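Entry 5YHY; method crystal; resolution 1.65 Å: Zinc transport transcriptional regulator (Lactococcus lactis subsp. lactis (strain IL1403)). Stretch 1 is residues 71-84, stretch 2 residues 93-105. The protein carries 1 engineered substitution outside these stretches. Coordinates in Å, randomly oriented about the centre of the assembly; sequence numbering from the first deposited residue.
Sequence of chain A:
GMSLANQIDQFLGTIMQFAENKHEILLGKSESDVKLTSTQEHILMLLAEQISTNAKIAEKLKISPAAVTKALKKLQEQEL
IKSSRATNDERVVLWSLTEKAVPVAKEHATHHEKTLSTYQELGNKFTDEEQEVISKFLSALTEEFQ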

# COMPACT_ATOMS: atom_id res chain seq x y z
N ALA A 71 7.23 -10.49 -20.99
CA ALA A 71 7.81 -9.16 -20.88
C ALA A 71 8.64 -8.80 -22.10
O ALA A 71 8.59 -7.66 -22.57
N LEU A 72 9.41 -9.75 -22.61
CA LEU A 72 10.25 -9.48 -23.76
C LEU A 72 9.39 -9.18 -24.98
O LEU A 72 9.73 -8.31 -25.79
N LYS A 73 8.29 -9.90 -25.12
CA LYS A 73 7.42 -9.71 -26.27
C LYS A 73 6.92 -8.27 -26.28
O LYS A 73 6.96 -7.60 -27.31
N LYS A 74 6.46 -7.80 -25.13
CA LYS A 74 5.95 -6.43 -25.03
C LYS A 74 7.04 -5.39 -25.25
O LYS A 74 6.82 -4.39 -25.94
N LEU A 75 8.22 -5.60 -24.66
CA LEU A 75 9.32 -4.66 -24.84
C LEU A 75 9.76 -4.57 -26.30
O LEU A 75 10.08 -3.49 -26.80
N GLN A 76 9.78 -5.72 -26.97
CA GLN A 76 10.19 -5.75 -28.36
C GLN A 76 9.15 -5.04 -29.24
O GLN A 76 9.51 -4.30 -30.16
N GLU A 77 7.88 -5.26 -28.95
CA GLU A 77 6.79 -4.58 -29.66
C GLU A 77 6.90 -3.06 -29.54
O GLU A 77 6.65 -2.33 -30.51
N GLN A 78 7.29 -2.59 -28.36
CA GLN A 78 7.50 -1.17 -28.11
C GLN A 78 8.86 -0.68 -28.60
O GLN A 78 9.24 0.47 -28.36
N GLU A 79 9.60 -1.56 -29.26
CA GLU A 79 10.91 -1.23 -29.83
C GLU A 79 11.90 -0.72 -28.79
O GLU A 79 12.71 0.17 -29.06
N LEU A 80 11.81 -1.31 -27.60
CA LEU A 80 12.67 -0.96 -26.47
C LEU A 80 13.85 -1.91 -26.34
O LEU A 80 14.86 -1.58 -25.70
N ILE A 81 13.74 -3.08 -26.95
CA ILE A 81 14.85 -4.04 -26.97
C ILE A 81 14.94 -4.64 -28.36
O ILE A 81 13.99 -4.53 -29.14
N LYS A 82 16.07 -5.27 -28.64
CA LYS A 82 16.31 -5.92 -29.92
C LYS A 82 17.10 -7.20 -29.73
O LYS A 82 18.01 -7.27 -28.88
N SER A 83 16.78 -8.22 -30.51
CA SER A 83 17.47 -9.49 -30.42
C SER A 83 18.65 -9.57 -31.38
O SER A 83 18.68 -8.91 -32.43
N SER A 84 19.60 -10.42 -31.02
CA SER A 84 20.76 -10.70 -31.85
C SER A 84 21.16 -12.14 -31.59
O SER A 84 20.64 -12.78 -30.67
N VAL A 93 19.82 -16.72 -28.55
CA VAL A 93 19.35 -15.36 -28.76
C VAL A 93 19.78 -14.46 -27.60
O VAL A 93 19.62 -14.83 -26.44
N LEU A 94 20.30 -13.29 -27.93
CA LEU A 94 20.68 -12.29 -26.92
C LEU A 94 19.80 -11.05 -27.08
O LEU A 94 19.38 -10.72 -28.19
N TRP A 95 19.55 -10.37 -25.97
CA TRP A 95 18.75 -9.15 -25.98
C TRP A 95 19.56 -7.96 -25.54
O TRP A 95 20.35 -8.05 -24.59
N SER A 96 19.36 -6.84 -26.24
CA SER A 96 19.99 -5.58 -25.86
C SER A 96 19.00 -4.42 -25.93
O SER A 96 17.95 -4.52 -26.57
N LEU A 97 19.34 -3.32 -25.27
CA LEU A 97 18.52 -2.12 -25.33
C LEU A 97 18.62 -1.47 -26.70
O LEU A 97 19.66 -1.54 -27.35
N THR A 98 17.53 -0.85 -27.12
CA THR A 98 17.58 0.11 -28.23
C THR A 98 17.92 1.47 -27.64
O THR A 98 17.82 1.68 -26.42
N GLU A 99 18.32 2.42 -28.48
CA GLU A 99 18.62 3.76 -27.97
C GLU A 99 17.42 4.37 -27.25
O GLU A 99 17.58 5.09 -26.26
N LYS A 100 16.22 4.08 -27.74
CA LYS A 100 14.99 4.56 -27.13
C LYS A 100 14.93 4.18 -25.64
O LYS A 100 14.43 4.94 -24.81
N ALA A 101 15.47 3.01 -25.31
CA ALA A 101 15.34 2.46 -23.97
C ALA A 101 16.38 2.96 -22.98
O ALA A 101 16.19 2.85 -21.76
N VAL A 102 17.48 3.48 -23.50
CA VAL A 102 18.60 3.91 -22.66
C VAL A 102 18.15 4.87 -21.55
O VAL A 102 18.44 4.64 -20.38
N PRO A 103 17.44 5.95 -21.90
CA PRO A 103 17.03 6.86 -20.82
C PRO A 103 15.95 6.25 -19.91
O PRO A 103 15.87 6.64 -18.73
N VAL A 104 15.15 5.33 -20.44
CA VAL A 104 14.08 4.69 -19.69
C VAL A 104 14.70 3.86 -18.58
O VAL A 104 14.28 3.94 -17.42
N ALA A 105 15.71 3.07 -18.93
CA ALA A 105 16.39 2.22 -17.96
C ALA A 105 17.14 3.07 -16.94
O ALA A 105 17.17 2.77 -15.74

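The indole of Trp95 is sandwiched between a helix side chain and a strand side chain: Leu72 CD1 lies over one face, 3.9 Å from the centroid of the five-membered ring, and Ser83 CB over the opposite face, 3.8 Å from the centroid of the six-membered ring. Trp95 (chi1 m, chi2 95°) leaves the strand on the same sheet face as its non-hydrogen-bonded partner Ser83 and reaches back to the helix, where Leu72 (m, t) points toward it. Gln76, extended (t, t), brings NE2 to the ring edge, 3.6 Å from Trp95 CH2, while Ile81 (p, t) sets CD1 obliquely, 3.5 Å from Trp95 CE3. Trp95 NE1 is satisfied elsewhere in the structure. Val93 (t) adds CG1 at 3.7 Å from Ser83 CB.

The other sheet face carries Lys82, Ser84, Leu94 and Ser96, and polar links among Lys82, Ser84 and Ser96 stand out there. Lys82 (p, t, t, p) curls over the neighbouring strand so that its NZ donates to Ser96 OG at 2.8 Å. Ser96 and Ser84, both p, share one water, 2.8 Å from Ser96 OG and 2.7 Å from Ser84 OG; it also donates to Lys82 O at 2.8 Å and weakly to Leu94 O at 3.3 Å, tying both strands together above the backbone ladder. Leu94 (m, t) adds its CB, 3.7 Å from Ser84 OG.

Beyond the strands, side chains satisfy carbonyls of the turn after the helix. Thr98 (p) points toward it and donates from OG1 to Glu79 O at 2.8 Å; fully extended Lys100 donates from NZ to Gln78 O at 2.9 Å. Leu80 (m, t) has its CA-to-CB bond directed away overall, yet its end comes nearer: CD2 packs 3.8 Å from Ala101 CB and reaches Val104 CG2 (chi1 t) at 4.5 Å, giving this end a small apolar cluster.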

# COMPACT_ATOMS: atom_id res chain seq x y z
CB ALA A 71 8.64 -9.05 -19.61
CB LEU A 72 11.16 -10.67 -24.06
CG LEU A 72 12.32 -10.93 -23.09
CD1 LEU A 72 13.02 -12.22 -23.47
CD2 LEU A 72 13.31 -9.78 -23.11
CB LYS A 73 6.23 -10.68 -26.22
CG LYS A 73 5.28 -10.54 -27.41
CD LYS A 73 4.24 -11.65 -27.39
CE LYS A 73 3.22 -11.48 -28.51
NZ LYS A 73 2.30 -10.34 -28.24
CB LYS A 74 5.28 -6.21 -23.68
CG LYS A 74 4.66 -4.82 -23.54
CD LYS A 74 3.55 -4.62 -24.56
CE LYS A 74 2.77 -3.34 -24.29
NZ LYS A 74 1.57 -3.21 -25.17
CB LEU A 75 10.51 -5.04 -23.96
CG LEU A 75 10.28 -4.82 -22.47
CD1 LEU A 75 11.43 -5.46 -21.70
CD2 LEU A 75 10.19 -3.32 -22.17
CB GLN A 76 10.39 -7.20 -28.80
CG GLN A 76 10.85 -7.37 -30.24
CD GLN A 76 11.05 -8.83 -30.58
OE1 GLN A 76 10.20 -9.66 -30.24
NE2 GLN A 76 12.17 -9.16 -31.22
CB GLU A 77 5.43 -5.04 -29.14
CG GLU A 77 5.12 -6.49 -29.48
CD GLU A 77 3.86 -7.02 -28.81
OE1 GLU A 77 3.39 -6.43 -27.81
OE2 GLU A 77 3.34 -8.06 -29.28
CB GLN A 78 7.33 -0.87 -26.62
CG GLN A 78 5.94 -1.18 -26.08
CD GLN A 78 4.86 -0.31 -26.71
OE1 GLN A 78 5.01 0.91 -26.80
NE2 GLN A 78 3.79 -0.94 -27.18
CB GLU A 79 10.75 -0.26 -31.01
CG GLU A 79 9.93 -0.88 -32.13
CD GLU A 79 9.67 0.08 -33.28
OE1 GLU A 79 9.69 1.30 -33.05
OE2 GLU A 79 9.45 -0.41 -34.41
CB LEU A 80 11.85 -0.94 -25.18
CG LEU A 80 10.89 0.24 -25.03
CD1 LEU A 80 9.88 0.02 -23.93
CD2 LEU A 80 11.70 1.51 -24.79
CB ILE A 81 14.66 -5.19 -25.96
CG1 ILE A 81 13.39 -5.99 -26.29
CG2 ILE A 81 14.61 -4.64 -24.53
CD1 ILE A 81 13.11 -7.13 -25.32
CB LYS A 82 17.04 -4.96 -30.88
CG LYS A 82 18.36 -4.42 -30.33
CD LYS A 82 18.96 -3.38 -31.28
CE LYS A 82 20.20 -2.72 -30.67
NZ LYS A 82 21.30 -3.69 -30.42
CB SER A 83 16.50 -10.64 -30.70
OG SER A 83 15.99 -10.54 -32.03
CB SER A 84 21.91 -9.74 -31.54
OG SER A 84 22.32 -9.86 -30.18
CB VAL A 93 17.81 -15.31 -28.84
CG1 VAL A 93 17.33 -13.87 -29.02
CG2 VAL A 93 17.30 -16.20 -29.97
CB LEU A 94 22.14 -11.89 -27.09
CG LEU A 94 23.20 -12.97 -26.94
CD1 LEU A 94 24.50 -12.51 -27.56
CD2 LEU A 94 23.39 -13.31 -25.48
CB TRP A 95 17.54 -9.30 -25.06
CG TRP A 95 16.62 -10.38 -25.53
CD1 TRP A 95 16.61 -11.68 -25.13
CD2 TRP A 95 15.61 -10.26 -26.53
NE1 TRP A 95 15.64 -12.38 -25.80
CE2 TRP A 95 15.00 -11.53 -26.67
CE3 TRP A 95 15.14 -9.20 -27.32
CZ2 TRP A 95 13.96 -11.77 -27.57
CZ3 TRP A 95 14.11 -9.44 -28.20
CH2 TRP A 95 13.53 -10.71 -28.32
CB SER A 96 21.20 -5.31 -26.75
OG SER A 96 20.82 -5.27 -28.10
CB LEU A 97 19.01 -1.09 -24.31
CG LEU A 97 18.94 -1.49 -22.84
CD1 LEU A 97 19.30 -0.27 -22.00
CD2 LEU A 97 17.54 -1.97 -22.51
CB THR A 98 16.24 0.20 -28.97
OG1 THR A 98 15.23 0.71 -28.09
CG2 THR A 98 15.82 -1.18 -29.50
CB GLU A 99 19.10 4.68 -29.10
CG GLU A 99 20.62 4.90 -29.12
CD GLU A 99 21.17 5.41 -27.79
OE1 GLU A 99 20.49 6.21 -27.11
OE2 GLU A 99 22.29 4.99 -27.42
CB LYS A 100 13.79 3.96 -27.87
CG LYS A 100 12.41 4.33 -27.32
CD LYS A 100 11.32 3.66 -28.16
CE LYS A 100 9.94 3.83 -27.54
NZ LYS A 100 8.86 3.31 -28.44
CB ALA A 101 15.38 0.93 -24.02
CB VAL A 102 19.74 4.50 -23.51
CG1 VAL A 102 20.79 5.14 -22.63
CG2 VAL A 102 20.35 3.40 -24.37
CB PRO A 103 16.47 8.08 -21.56
CG PRO A 103 16.06 7.54 -22.91
CD PRO A 103 17.08 6.49 -23.23
CB VAL A 104 13.20 3.79 -20.60
CG1 VAL A 104 12.15 3.03 -19.79
CG2 VAL A 104 12.54 4.62 -21.70
CB ALA A 105 17.34 1.26 -18.66
O HOH W 1 20.76 -7.86 -29.14